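Local atomic coordinates of multidrug resistance protein (Vibrio cholerae, PDB entry 1YC9), a protein that serves as an outer membrane channel of the outer membrane factor family and could be involved in multidrug efflux and resistance in Vibrio cholerae. Residues Trp21-Asn25 with Leu433-Phe437; Ala134-Ala138 with Ala260-Ala264; Ser146-Tyr151 with Leu220-Val224. The protein carries 1 engineered substitution. All coordinates share one frame; numbering follows the deposited sequence.

Contact 1: residues Trp21-Asn25 with Leu433-Phe437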
ATOM      1  N   TRP A  21      19.324 -10.249  25.607  1.00 62.63           N
ATOM      2  CA  TRP A  21      18.340  -9.259  25.074  1.00 62.10           C
ATOM      3  C   TRP A  21      17.013  -9.983  24.680  1.00 61.01           C
ATOM      4  O   TRP A  21      16.729 -11.036  25.282  1.00 61.15           O
ATOM      5  CB  TRP A  21      19.039  -8.395  24.005  1.00 62.89           C
ATOM      6  CG  TRP A  21      19.103  -8.860  22.538  1.00 65.23           C
ATOM      7  CD1 TRP A  21      18.499  -9.955  21.949  1.00 66.87           C
ATOM      8  CD2 TRP A  21      19.786  -8.173  21.478  1.00 67.11           C
ATOM      9  NE1 TRP A  21      18.769  -9.976  20.601  1.00 67.85           N
ATOM     10  CE2 TRP A  21      19.563  -8.901  20.285  1.00 67.99           C
ATOM     11  CE3 TRP A  21      20.573  -7.013  21.417  1.00 68.05           C
ATOM     12  CZ2 TRP A  21      20.106  -8.511  19.054  1.00 68.43           C
ATOM     13  CZ3 TRP A  21      21.112  -6.627  20.192  1.00 67.95           C
ATOM     14  CH2 TRP A  21      20.877  -7.375  19.032  1.00 68.48           C
ATOM     15  N   PRO A  22      16.159  -9.452  23.781  1.00 59.07           N
ATOM     16  CA  PRO A  22      14.949 -10.192  23.364  1.00 57.31           C
ATOM     17  C   PRO A  22      15.088 -11.706  23.133  1.00 55.09           C
ATOM     18  O   PRO A  22      15.774 -12.122  22.216  1.00 54.86           O
ATOM     19  CB  PRO A  22      14.544  -9.485  22.065  1.00 57.81           C
ATOM     20  CG  PRO A  22      14.885  -8.048  22.360  1.00 58.78           C
ATOM     21  CD  PRO A  22      16.168  -8.099  23.179  1.00 59.27           C
ATOM     22  N   SER A  23      14.430 -12.488  23.992  1.00 52.51           N
ATOM     23  CA  SER A  23      14.236 -13.941  23.849  1.00 50.67           C
ATOM     24  C   SER A  23      13.621 -14.360  22.486  1.00 48.45           C
ATOM     25  O   SER A  23      13.166 -13.490  21.723  1.00 47.24           O
ATOM     26  CB  SER A  23      13.310 -14.391  24.999  1.00 51.00           C
ATOM     27  OG  SER A  23      13.194 -15.792  25.088  1.00 52.56           O
ATOM     28  N   ALA A  24      13.599 -15.675  22.183  1.00 45.39           N
ATOM     29  CA  ALA A  24      12.876 -16.185  21.016  1.00 42.98           C
ATOM     30  C   ALA A  24      11.375 -16.024  21.241  1.00 40.76           C
ATOM     31  O   ALA A  24      10.686 -15.492  20.375  1.00 40.04           O
ATOM     32  CB  ALA A  24      13.197 -17.643  20.730  1.00 43.67           C
ATOM     33  N   ASN A  25      10.887 -16.543  22.375  1.00 38.11           N
ATOM     34  CA  ASN A  25       9.522 -16.312  22.856  1.00 36.14           C
ATOM     35  C   ASN A  25       9.467 -15.162  23.860  1.00 33.17           C
ATOM     36  O   ASN A  25       9.020 -15.314  24.989  1.00 32.02           O
ATOM     37  CB  ASN A  25       8.938 -17.585  23.457  1.00 36.20           C
ATOM     38  CG  ASN A  25       8.929 -18.747  22.467  1.00 38.59           C
ATOM     39  OD1 ASN A  25       8.834 -18.561  21.275  1.00 39.91           O
ATOM     40  ND2 ASN A  25       8.997 -19.956  22.983  1.00 43.84           N
ATOM     41  N   LEU A 433      14.738  -4.108  17.497  1.00 27.30           N
ATOM     42  CA  LEU A 433      15.880  -5.017  17.505  1.00 28.88           C
ATOM     43  C   LEU A 433      15.630  -6.223  16.604  1.00 29.81           C
ATOM     44  O   LEU A 433      16.541  -6.940  16.289  1.00 30.79           O
ATOM     45  CB  LEU A 433      16.232  -5.458  18.937  1.00 28.12           C
ATOM     46  CG  LEU A 433      16.563  -4.322  19.889  1.00 29.41           C
ATOM     47  CD1 LEU A 433      16.788  -4.871  21.317  1.00 31.96           C
ATOM     48  CD2 LEU A 433      17.779  -3.580  19.411  1.00 30.21           C
ATOM     49  N   GLY A 434      14.396  -6.437  16.174  1.00 30.84           N
ATOM     50  CA  GLY A 434      14.066  -7.520  15.264  1.00 31.76           C
ATOM     51  C   GLY A 434      13.786  -8.814  15.992  1.00 33.17           C
ATOM     52  O   GLY A 434      13.831  -9.877  15.396  1.00 31.73           O
ATOM     53  N   GLY A 435      13.493  -8.719  17.284  1.00 35.65           N
ATOM     54  CA  GLY A 435      13.159  -9.870  18.085  1.00 38.79           C
ATOM     55  C   GLY A 435      14.409 -10.645  18.449  1.00 41.33           C
ATOM     56  O   GLY A 435      15.539 -10.119  18.430  1.00 42.03           O
ATOM     57  N   GLY A 436      14.204 -11.908  18.789  1.00 44.30           N
ATOM     58  CA  GLY A 436      15.308 -12.768  19.187  1.00 46.94           C
ATOM     59  C   GLY A 436      15.269 -14.171  18.623  1.00 49.37           C
ATOM     60  O   GLY A 436      15.905 -15.073  19.193  1.00 49.76           O
ATOM     61  N   PHE A 437      14.550 -14.373  17.513  1.00 51.94           N
ATOM     62  CA  PHE A 437      14.474 -15.708  16.901  1.00 54.13           C
ATOM     63  C   PHE A 437      15.896 -16.169  16.528  1.00 55.38           C
ATOM     64  O   PHE A 437      16.676 -15.398  15.958  1.00 55.58           O
ATOM     65  CB  PHE A 437      13.535 -15.726  15.689  1.00 54.30           C
ATOM     66  CG  PHE A 437      13.138 -17.122  15.245  1.00 55.97           C
ATOM     67  CD1 PHE A 437      12.078 -17.792  15.863  1.00 56.78           C
ATOM     68  CD2 PHE A 437      13.832 -17.767  14.207  1.00 57.74           C
ATOM     69  CE1 PHE A 437      11.704 -19.087  15.450  1.00 57.13           C
ATOM     70  CE2 PHE A 437      13.465 -19.064  13.780  1.00 57.71           C
ATOM     71  CZ  PHE A 437      12.402 -19.721  14.408  1.00 58.10           C
TER
HETATM   72  O   HOH W   1      11.619 -13.499  18.472  1.00 36.44           O

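Contact 2: residues Ala134-Ala138 with Ala260-Ala264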
ATOM      1  N   ALA A 134      14.646 -15.069   5.821  1.00 19.92           N
ATOM      2  CA  ALA A 134      14.664 -13.915   6.700  1.00 20.54           C
ATOM      3  C   ALA A 134      13.282 -13.286   6.777  1.00 21.29           C
ATOM      4  O   ALA A 134      12.839 -12.878   7.854  1.00 20.68           O
ATOM      5  CB  ALA A 134      15.692 -12.888   6.216  1.00 19.76           C
ATOM      6  N   GLU A 135      12.576 -13.214   5.655  1.00 21.77           N
ATOM      7  CA  GLU A 135      11.258 -12.623   5.681  1.00 22.88           C
ATOM      8  C   GLU A 135      10.266 -13.479   6.477  1.00 23.38           C
ATOM      9  O   GLU A 135       9.375 -12.930   7.105  1.00 22.89           O
ATOM     10  CB  GLU A 135      10.756 -12.341   4.278  1.00 23.19           C
ATOM     11  CG  GLU A 135      11.540 -11.191   3.669  1.00 27.34           C
ATOM     12  CD  GLU A 135      11.083 -10.827   2.284  1.00 33.88           C
ATOM     13  OE1 GLU A 135      10.507 -11.686   1.600  1.00 37.57           O
ATOM     14  OE2 GLU A 135      11.310  -9.656   1.870  1.00 40.99           O
ATOM     15  N   SER A 136      10.449 -14.789   6.503  1.00 23.76           N
ATOM     16  CA  SER A 136       9.599 -15.650   7.328  1.00 25.18           C
ATOM     17  C   SER A 136       9.792 -15.348   8.826  1.00 25.67           C
ATOM     18  O   SER A 136       8.834 -15.373   9.591  1.00 24.47           O
ATOM     19  CB  SER A 136       9.797 -17.146   7.043  1.00 25.07           C
ATOM     20  OG  SER A 136      11.053 -17.577   7.460  1.00 26.50           O
ATOM     21  N   VAL A 137      11.029 -15.053   9.224  1.00 25.01           N
ATOM     22  CA  VAL A 137      11.290 -14.592  10.595  1.00 25.06           C
ATOM     23  C   VAL A 137      10.618 -13.233  10.843  1.00 24.50           C
ATOM     24  O   VAL A 137       9.981 -13.021  11.895  1.00 25.10           O
ATOM     25  CB  VAL A 137      12.820 -14.520  10.872  1.00 25.63           C
ATOM     26  CG1 VAL A 137      13.140 -13.950  12.270  1.00 25.73           C
ATOM     27  CG2 VAL A 137      13.412 -15.913  10.683  1.00 26.52           C
ATOM     28  N   ALA A 138      10.796 -12.292   9.917  1.00 24.00           N
ATOM     29  CA  ALA A 138      10.113 -10.995  10.002  1.00 24.22           C
ATOM     30  C   ALA A 138       8.594 -11.173  10.126  1.00 24.24           C
ATOM     31  O   ALA A 138       7.953 -10.424  10.889  1.00 22.95           O
ATOM     32  CB  ALA A 138      10.466 -10.072   8.811  1.00 24.07           C
ATOM     33  N   ALA A 260      15.806  -9.036  10.530  1.00 23.73           N
ATOM     34  CA  ALA A 260      15.564  -9.872   9.361  1.00 24.24           C
ATOM     35  C   ALA A 260      15.327  -9.023   8.096  1.00 24.00           C
ATOM     36  O   ALA A 260      15.687  -9.440   7.014  1.00 23.57           O
ATOM     37  CB  ALA A 260      14.380 -10.812   9.610  1.00 26.35           C
ATOM     38  N   ASP A 261      14.754  -7.835   8.217  1.00 23.10           N
ATOM     39  CA  ASP A 261      14.561  -6.939   7.041  1.00 23.32           C
ATOM     40  C   ASP A 261      15.883  -6.492   6.423  1.00 22.69           C
ATOM     41  O   ASP A 261      16.038  -6.444   5.192  1.00 21.61           O
ATOM     42  CB  ASP A 261      13.648  -5.745   7.347  1.00 22.94           C
ATOM     43  CG  ASP A 261      14.169  -4.825   8.482  1.00 26.86           C
ATOM     44  OD1 ASP A 261      13.749  -3.641   8.564  1.00 26.38           O
ATOM     45  OD2 ASP A 261      15.016  -5.161   9.355  1.00 28.39           O
ATOM     46  N   ILE A 262      16.869  -6.170   7.267  1.00 21.67           N
ATOM     47  CA  ILE A 262      18.196  -5.828   6.781  1.00 21.15           C
ATOM     48  C   ILE A 262      18.834  -7.058   6.133  1.00 20.41           C
ATOM     49  O   ILE A 262      19.433  -6.960   5.064  1.00 19.71           O
ATOM     50  CB  ILE A 262      19.108  -5.296   7.921  1.00 21.81           C
ATOM     51  CG1 ILE A 262      18.567  -3.963   8.419  1.00 22.45           C
ATOM     52  CG2 ILE A 262      20.541  -5.171   7.471  1.00 21.34           C
ATOM     53  CD1 ILE A 262      19.240  -3.427   9.669  1.00 25.24           C
ATOM     54  N   THR A 263      18.735  -8.223   6.772  1.00 19.95           N
ATOM     55  CA  THR A 263      19.291  -9.426   6.197  1.00 19.40           C
ATOM     56  C   THR A 263      18.676  -9.703   4.820  1.00 18.94           C
ATOM     57  O   THR A 263      19.377 -10.011   3.881  1.00 19.53           O
ATOM     58  CB  THR A 263      19.027 -10.564   7.126  1.00 20.50           C
ATOM     59  OG1 THR A 263      19.723 -10.282   8.346  1.00 20.25           O
ATOM     60  CG2 THR A 263      19.585 -11.856   6.572  1.00 20.35           C
ATOM     61  N   ALA A 264      17.358  -9.608   4.734  1.00 18.05           N
ATOM     62  CA  ALA A 264      16.663  -9.899   3.477  1.00 18.52           C
ATOM     63  C   ALA A 264      17.125  -8.949   2.400  1.00 18.79           C
ATOM     64  O   ALA A 264      17.430  -9.378   1.297  1.00 18.58           O
ATOM     65  CB  ALA A 264      15.199  -9.836   3.673  1.00 18.69           C
TER

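Contact 3: residues Ser146-Tyr151 with Leu220-Val224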
ATOM      1  N   SER A 146       2.207  -7.620  16.533  1.00 20.95           N
ATOM      2  CA  SER A 146       0.890  -7.031  16.256  1.00 22.24           C
ATOM      3  C   SER A 146      -0.092  -7.417  17.365  1.00 20.76           C
ATOM      4  O   SER A 146      -0.785  -6.570  17.878  1.00 18.98           O
ATOM      5  CB  SER A 146       0.383  -7.403  14.861  1.00 22.64           C
ATOM      6  OG  SER A 146       0.043  -8.761  14.839  1.00 30.78           O
ATOM      7  N   ILE A 147      -0.042  -8.678  17.808  1.00 20.09           N
ATOM      8  CA  ILE A 147      -0.791  -9.152  18.942  1.00 20.15           C
ATOM      9  C   ILE A 147      -0.407  -8.474  20.255  1.00 18.43           C
ATOM     10  O   ILE A 147      -1.262  -7.964  20.968  1.00 17.36           O
ATOM     11  CB  ILE A 147      -0.708 -10.718  19.061  1.00 19.82           C
ATOM     12  CG1 ILE A 147      -1.368 -11.394  17.880  1.00 21.71           C
ATOM     13  CG2 ILE A 147      -1.326 -11.169  20.375  1.00 21.35           C
ATOM     14  CD1 ILE A 147      -0.892 -12.791  17.659  1.00 19.66           C
ATOM     15  N   ALA A 148       0.890  -8.388  20.572  1.00 18.94           N
ATOM     16  CA  ALA A 148       1.328  -7.727  21.788  1.00 19.12           C
ATOM     17  C   ALA A 148       0.924  -6.256  21.846  1.00 18.74           C
ATOM     18  O   ALA A 148       0.523  -5.768  22.891  1.00 18.35           O
ATOM     19  CB  ALA A 148       2.833  -7.852  21.932  1.00 20.09           C
ATOM     20  N   ASN A 149       1.046  -5.534  20.725  1.00 19.66           N
ATOM     21  CA  ASN A 149       0.639  -4.130  20.648  1.00 19.20           C
ATOM     22  C   ASN A 149      -0.875  -3.941  20.807  1.00 19.43           C
ATOM     23  O   ASN A 149      -1.284  -3.035  21.540  1.00 19.30           O
ATOM     24  CB  ASN A 149       1.167  -3.428  19.409  1.00 20.11           C
ATOM     25  CG  ASN A 149       2.652  -3.081  19.535  1.00 21.48           C
ATOM     26  OD1 ASN A 149       3.068  -2.386  20.434  1.00 24.02           O
ATOM     27  ND2 ASN A 149       3.430  -3.592  18.633  1.00 24.80           N
ATOM     28  N   ALA A 150      -1.653  -4.868  20.254  1.00 19.06           N
ATOM     29  CA  ALA A 150      -3.098  -4.848  20.426  1.00 19.69           C
ATOM     30  C   ALA A 150      -3.450  -5.132  21.904  1.00 20.65           C
ATOM     31  O   ALA A 150      -4.322  -4.480  22.479  1.00 19.46           O
ATOM     32  CB  ALA A 150      -3.770  -5.776  19.467  1.00 19.87           C
ATOM     33  N   TYR A 151      -2.646  -5.993  22.533  1.00 21.22           N
ATOM     34  CA  TYR A 151      -2.776  -6.333  23.928  1.00 20.72           C
ATOM     35  C   TYR A 151      -2.420  -5.177  24.848  1.00 21.13           C
ATOM     36  O   TYR A 151      -3.116  -4.929  25.837  1.00 20.31           O
ATOM     37  CB  TYR A 151      -1.942  -7.581  24.229  1.00 22.20           C
ATOM     38  CG  TYR A 151      -2.378  -8.364  25.447  1.00 21.89           C
ATOM     39  CD1 TYR A 151      -3.506  -9.168  25.415  1.00 23.03           C
ATOM     40  CD2 TYR A 151      -1.624  -8.324  26.619  1.00 23.16           C
ATOM     41  CE1 TYR A 151      -3.905  -9.899  26.523  1.00 24.21           C
ATOM     42  CE2 TYR A 151      -1.993  -9.056  27.713  1.00 24.80           C
ATOM     43  CZ  TYR A 151      -3.129  -9.835  27.666  1.00 25.17           C
ATOM     44  OH  TYR A 151      -3.485 -10.543  28.758  1.00 27.30           O
ATOM     45  N   LEU A 220      -8.156  -8.545  18.625  1.00 20.69           N
ATOM     46  CA  LEU A 220      -7.290  -9.629  19.121  1.00 20.86           C
ATOM     47  C   LEU A 220      -7.734 -10.993  18.609  1.00 20.75           C
ATOM     48  O   LEU A 220      -6.919 -11.766  18.128  1.00 21.88           O
ATOM     49  CB  LEU A 220      -7.196  -9.629  20.632  1.00 20.61           C
ATOM     50  CG  LEU A 220      -6.304  -8.576  21.283  1.00 21.20           C
ATOM     51  CD1 LEU A 220      -6.597  -8.318  22.794  1.00 21.52           C
ATOM     52  CD2 LEU A 220      -4.794  -8.944  21.104  1.00 22.32           C
ATOM     53  N   ALA A 221      -9.030 -11.277  18.633  1.00 21.15           N
ATOM     54  CA  ALA A 221      -9.540 -12.506  18.082  1.00 20.89           C
ATOM     55  C   ALA A 221      -9.136 -12.651  16.611  1.00 21.28           C
ATOM     56  O   ALA A 221      -8.658 -13.712  16.206  1.00 20.75           O
ATOM     57  CB  ALA A 221     -11.053 -12.574  18.211  1.00 20.62           C
ATOM     58  N   ALA A 222      -9.327 -11.590  15.821  1.00 21.15           N
ATOM     59  CA  ALA A 222      -8.976 -11.610  14.407  1.00 21.26           C
ATOM     60  C   ALA A 222      -7.454 -11.788  14.205  1.00 21.89           C
ATOM     61  O   ALA A 222      -7.008 -12.548  13.304  1.00 22.19           O
ATOM     62  CB  ALA A 222      -9.458 -10.328  13.710  1.00 21.25           C
ATOM     63  N   LEU A 223      -6.682 -11.147  15.055  1.00 21.78           N
ATOM     64  CA  LEU A 223      -5.210 -11.192  14.958  1.00 23.46           C
ATOM     65  C   LEU A 223      -4.674 -12.587  15.181  1.00 24.33           C
ATOM     66  O   LEU A 223      -3.610 -12.898  14.624  1.00 24.42           O
ATOM     67  CB  LEU A 223      -4.496 -10.210  15.898  1.00 23.07           C
ATOM     68  CG  LEU A 223      -4.587  -8.758  15.447  1.00 23.50           C
ATOM     69  CD1 LEU A 223      -4.200  -7.813  16.565  1.00 26.39           C
ATOM     70  CD2 LEU A 223      -3.696  -8.469  14.247  1.00 26.64           C
ATOM     71  N   VAL A 224      -5.402 -13.417  15.931  1.00 24.15           N
ATOM     72  CA  VAL A 224      -4.988 -14.777  16.155  1.00 26.37           C
ATOM     73  C   VAL A 224      -5.733 -15.745  15.232  1.00 26.59           C
ATOM     74  O   VAL A 224      -5.674 -16.957  15.427  1.00 30.52           O
ATOM     75  CB  VAL A 224      -5.007 -15.190  17.656  1.00 25.85           C
ATOM     76  CG1 VAL A 224      -4.284 -14.141  18.471  1.00 27.78           C
ATOM     77  CG2 VAL A 224      -6.404 -15.370  18.179  1.00 25.43           C
TER

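Contact 1: residues Trp21-Asn25 with Leu433-Phe437
Pro22 and Leu433 meet closely where the N-terminal segment lies over the end of the last helix. The CG and CD atoms of the Pro22 ring both rest on Leu433 CD1, with CD at 3.8 Å, the two side chains crossing at about a right angle. Pro22 CB presses on the peptide of Gly435, 3.8 Å from its carbonyl carbon. Next to it, Gly436 CA sits 3.1 Å from Pro22 O in a CA-H...O contact, 155° at the hydrogen. Gly436 has no side chain, so the Pro22 and Ser23 carbonyls can lie against its CA, Ser23 O at 3.4 Å. The rest is looser. Leu433 CD1 approaches the surface Trp21 ring obliquely, 4.4 Å from CE3, and Ala24 CB stands 4.0 Å from Gly436 O. No direct hydrogen bond joins the segments, but a water does, donating to Ala24 O at 2.9 Å and accepting from Gly436 N at 3.1 Å. This loop-to-loop packing joins both ends of the modelled chain beside the helices of an outer membrane factor. A Schellman motif at Gly434 turns the chain out of helix 398-433. Arg140 of helix 117-183 holds Ala24 O and Asn25 OD1, and Phe437 packs on it.

Contact 2: residues Ala134-Ala138 with Ala260-Ala264
Ala260 CB is the main bump here: it drops into the shallow hollow between Ala134 and Ala138, one turn apart on helix 117-183. The methyl sits only 3.1 Å from Ala134 O, the carbonyl that accepts the helical bond from Ala138 N, and 4.1 Å from Ala138 CB. Val137 CB closes another side of the hollow at 4.2 Å. The fit is reciprocated, since Ala134 CB enters the matching notch between Ala260 and Ala264, one turn apart, and lies 3.5 Å from Ala260 O and 4.0 Å from Ala264 CB. Such small side chains let the nearly antiparallel helices approach to 8.3 Å between the axes of these short segments, with a crossing angle of -160°. This is packing within the TolC-like alpha-helical barrel that in this family continues from the membrane beta-barrel. Thr263 flanks the Ala134 bump: its CG2, anti to the backbone N, leans on Ala134 CB at 4.0 Å. At the next position Glu135 lays the aliphatic part of its chain, through CG, against Ala264 CB at 3.9 Å. The carboxylate stays short of that methyl and makes a salt bridge with Arg268, one turn beyond Ala264.

Contact 3: residues Ser146-Tyr151 with Leu220-Val224
With chi1 at -65° and chi2 at 158°, Ile147 sets CG1 beside its backbone N and runs on to CD1, which reaches Val224 CG1 at 3.7 Å. The CG2 branch, anti to the backbone N, turns instead to Leu220 CD2. Leu220 and Leu223 each split their two methyls between different partners. Leu220 CD2 settles over the backbone of helix 117-183, 3.7 Å from Ile147 O, which already accepts the helical bond from Tyr151 N; the same methyl touches Ala150 CB at 3.7 Å. Its other methyl, CD1, lies 4.1 Å from Tyr151 CD1 as the two side chains pass at a slant. Leu223 CD1 comes to Ala150 CB from the next turn, at 3.6 Å, so the small Ala150 methyl is received between two leucines. Leu223 CD2 packs 3.8 Å from Ser146 OG, a hydroxyl whose polar partner is Ile143 O in its own helix. Ile147 and Leu223 slide past each other in opposite directions, CG1 against CB, while Ile147 crosses Val224 at about a right angle.

No hydrogen bond crosses between the segments; the contact is mostly methyl packing, and it sets helix 117-183 against the end of helix 189-223 in the helical part of this efflux protein. Val224 is where the chain leaves helix 189-223. Ile147 and Tyr151 also pack on helix 33-44, Ile147 on Ile39 and Ala42, and Tyr151 on Leu35 and Leu38. The Tyr151 hydroxyl is hydrogen-bonded to Asp32, just before that helix, and to Gln34 within it, while Ala222 packs on His354 of the second subunit.

In the fold
From the N terminus, the chain starts in contact 1, whose second half comes only after helix 398-433, so it closes a loop of 407 residues, nearly the whole modelled chain. Helix 117-183 then supplies the first halves of contact 2 and, further along, contact 3. Contact 3 closes first, at the end of helix 189-223; contact 2 closes later, on helix 260-281. The three therefore nest, contact 3 within contact 2 and both within contact 1, and none cross. Contacts 1 and 2 touch where Phe437 CB packs 3.9 Å from Val137 CG1, whereas contact 3 lies about 9 Å from contact 2 between nearest atoms. Together they tie both chain ends and two helices around helix 117-183.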